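Side-chain contact in pyrethroid hydrolase (Sphingobium faniae, PDB 5Y5R), which hydrolyses the ester bond of pyrethroid insecticides such as cypermethrin and permethrin, releasing the alcohol and the cyclopropanecarboxylic acid: residues G163-A167 with E168-Q172. Residues are numbered along the deposited sequence; the frame is centred on the assembly and turned at random.
Sequences GMPPA and EHFIQ
Pro166 hands its carbonyl oxygen to the backbone of His169, whose N donates to Pro166 O at 2.9 Å with a nearly straight N-H...O angle of 165°. One residue further on, Phe170 N gives its hydrogen to Ala167 O at 3.2 Å, also nearly straight. These two successive i to i+3 bonds make a short turn of 3-10 helix in the loop between helix 148-155 and strand 174-175. Proline suits its entrance, since an acceptor is all that the turn asks of it. A further backbone hydrogen bond ties His169 to Arg15.

The side chains of Pro166 and His169 meet across the same turn. Pro166 CG lies over one face of the imidazole, 4.0 Å from the centroid of the His169 ring and offset toward the rim, a CH-pi contact that uses the pi face and leaves ND1 for its hydrogen bond to the hydroxyl of Tyr234, in helix 232-235. With CG beside the backbone N and anti to the carbonyl carbon (chi1 -70°), the imidazole turns a face to Pro166 CG while ND1 reaches Tyr234 OH. With an alanine here, the Tyr234 hydroxyl would probably lose this partner and a gap would open over Pro166 CG.

Phe170, flat and apolar, takes Pro165 CG at its ring edge, 3.5 Å from Phe170 CZ, while His169 CB sits over the centre of one face. Phe170 also touches the bound pyrethroid; its side chain is about 9 Å from that of His230, the probable charge-relay histidine. The chemistry thus divides the work: carbonyls satisfy His169 N and Phe170 N, Tyr234 satisfies His169 ND1, and Pro165 and His169 CB pack against an aromatic ring that lines the hydrophobic substrate pocket.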
ATOM      1  N   GLY A 163     -14.292   3.830  18.573  1.00 40.94           N
ATOM      2  CA  GLY A 163     -14.997   2.789  17.838  1.00 41.57           C
ATOM      3  C   GLY A 163     -14.374   2.450  16.505  1.00 39.93           C
ATOM      4  O   GLY A 163     -14.056   1.289  16.189  1.00 39.71           O
HETATM    5  N   MSE A 164     -14.204   3.486  15.702  1.00 36.42           N
HETATM    6  CA  MSE A 164     -13.600   3.328  14.407  1.00 34.65           C
HETATM    7  C   MSE A 164     -12.710   4.487  14.111  1.00 30.44           C
HETATM    8  O   MSE A 164     -12.742   5.473  14.840  1.00 28.53           O
HETATM    9  CB  MSE A 164     -14.674   3.200  13.374  1.00 30.27           C
HETATM   10  CG  MSE A 164     -15.484   1.972  13.592  1.00 43.81           C
HETATM   11 SE   MSE A 164     -17.161   2.546  13.100  0.49 56.13          SE
HETATM   12  CE  MSE A 164     -16.886   2.194  11.195  1.00 30.46           C
ATOM     13  N   PRO A 165     -11.899   4.375  13.064  1.00 27.95           N
ATOM     14  CA  PRO A 165     -11.026   5.485  12.712  1.00 28.95           C
ATOM     15  C   PRO A 165     -11.867   6.686  12.328  1.00 26.12           C
ATOM     16  O   PRO A 165     -13.059   6.546  12.017  1.00 28.70           O
ATOM     17  CB  PRO A 165     -10.234   4.953  11.504  1.00 22.09           C
ATOM     18  CG  PRO A 165     -10.390   3.498  11.562  1.00 24.47           C
ATOM     19  CD  PRO A 165     -11.712   3.235  12.149  1.00 25.12           C
ATOM     20  N   PRO A 166     -11.303   7.877  12.391  1.00 24.34           N
ATOM     21  CA  PRO A 166     -12.057   9.079  12.030  1.00 25.35           C
ATOM     22  C   PRO A 166     -12.224   9.238  10.522  1.00 24.06           C
ATOM     23  O   PRO A 166     -11.453   8.708   9.721  1.00 24.81           O
ATOM     24  CB  PRO A 166     -11.198  10.200  12.622  1.00 21.63           C
ATOM     25  CG  PRO A 166      -9.846   9.620  12.690  1.00 18.64           C
ATOM     26  CD  PRO A 166     -10.042   8.199  13.069  1.00 20.40           C
ATOM     27  N   ALA A 167     -13.217  10.057  10.148  1.00 24.64           N
ATOM     28  CA  ALA A 167     -13.599  10.198   8.744  1.00 21.68           C
ATOM     29  C   ALA A 167     -12.450  10.641   7.865  1.00 23.17           C
ATOM     30  O   ALA A 167     -12.446  10.334   6.671  1.00 21.78           O
ATOM     31  CB  ALA A 167     -14.757  11.177   8.596  1.00 20.98           C
ATOM     32  N   GLU A 168     -11.495  11.411   8.415  1.00 18.40           N
ATOM     33  CA  GLU A 168     -10.356  11.883   7.634  1.00 22.17           C
ATOM     34  C   GLU A 168      -9.526  10.745   7.029  1.00 16.91           C
ATOM     35  O   GLU A 168      -8.709  10.991   6.139  1.00 18.90           O
ATOM     36  CB  GLU A 168      -9.425  12.766   8.502  1.00 23.83           C
ATOM     37  CG  GLU A 168     -10.009  14.109   8.888  1.00 27.66           C
ATOM     38  CD  GLU A 168     -11.175  13.998   9.836  1.00 33.51           C
ATOM     39  OE1 GLU A 168     -12.179  14.709   9.610  1.00 47.83           O
ATOM     40  OE2 GLU A 168     -11.128  13.135  10.743  1.00 33.06           O
ATOM     41  N   HIS A 169      -9.713   9.515   7.483  1.00 17.03           N
ATOM     42  CA  HIS A 169      -8.868   8.424   6.985  1.00 19.50           C
ATOM     43  C   HIS A 169      -9.365   7.795   5.686  1.00 18.82           C
ATOM     44  O   HIS A 169      -8.603   7.033   5.059  1.00 16.63           O
ATOM     45  CB  HIS A 169      -8.734   7.342   8.045  1.00 17.78           C
ATOM     46  CG  HIS A 169      -7.900   7.755   9.221  1.00 20.52           C
ATOM     47  ND1 HIS A 169      -7.339   6.834  10.083  1.00 18.30           N
ATOM     48  CD2 HIS A 169      -7.528   8.976   9.675  1.00 18.44           C
ATOM     49  CE1 HIS A 169      -6.645   7.471  11.014  1.00 22.64           C
ATOM     50  NE2 HIS A 169      -6.745   8.771  10.790  1.00 23.08           N
ATOM     51  N   PHE A 170     -10.617   8.076   5.296  1.00 18.99           N
ATOM     52  CA  PHE A 170     -11.331   7.308   4.274  1.00 21.46           C
ATOM     53  C   PHE A 170     -11.919   8.188   3.178  1.00 23.05           C
ATOM     54  O   PHE A 170     -12.196   9.370   3.384  1.00 21.47           O
ATOM     55  CB  PHE A 170     -12.457   6.507   4.919  1.00 16.45           C
ATOM     56  CG  PHE A 170     -12.012   5.690   6.097  1.00 18.51           C
ATOM     57  CD1 PHE A 170     -10.939   4.804   5.967  1.00 20.79           C
ATOM     58  CD2 PHE A 170     -12.658   5.783   7.312  1.00 20.12           C
ATOM     59  CE1 PHE A 170     -10.511   4.044   7.033  1.00 17.20           C
ATOM     60  CE2 PHE A 170     -12.246   5.011   8.396  1.00 23.19           C
ATOM     61  CZ  PHE A 170     -11.168   4.131   8.249  1.00 21.60           C
ATOM     62  N   ILE A 171     -12.140   7.576   2.009  1.00 22.85           N
ATOM     63  CA  ILE A 171     -12.965   8.154   0.950  1.00 21.54           C
ATOM     64  C   ILE A 171     -14.149   7.217   0.693  1.00 23.43           C
ATOM     65  O   ILE A 171     -14.237   6.117   1.240  1.00 21.79           O
ATOM     66  CB  ILE A 171     -12.179   8.431  -0.357  1.00 17.66           C
ATOM     67  CG1 ILE A 171     -11.448   7.184  -0.823  1.00 18.98           C
ATOM     68  CG2 ILE A 171     -11.200   9.579  -0.227  1.00 20.37           C
ATOM     69  CD1 ILE A 171     -10.932   7.296  -2.238  1.00 20.17           C
ATOM     70  N   GLN A 172     -15.082   7.686  -0.138  1.00 26.38           N
ATOM     71  CA  GLN A 172     -16.319   6.956  -0.398  1.00 21.87           C
ATOM     72  C   GLN A 172     -16.225   6.015  -1.588  1.00 20.57           C
ATOM     73  O   GLN A 172     -16.902   4.979  -1.583  1.00 21.13           O
ATOM     74  CB  GLN A 172     -17.479   7.937  -0.652  1.00 18.23           C
ATOM     75  CG  GLN A 172     -17.965   8.650   0.601  1.00 24.55           C
ATOM     76  CD  GLN A 172     -18.354   7.692   1.725  1.00 28.62           C
ATOM     77  OE1 GLN A 172     -19.440   7.092   1.692  1.00 28.58           O
ATOM     78  NE2 GLN A 172     -17.474   7.525   2.705  1.00 25.98           N
TER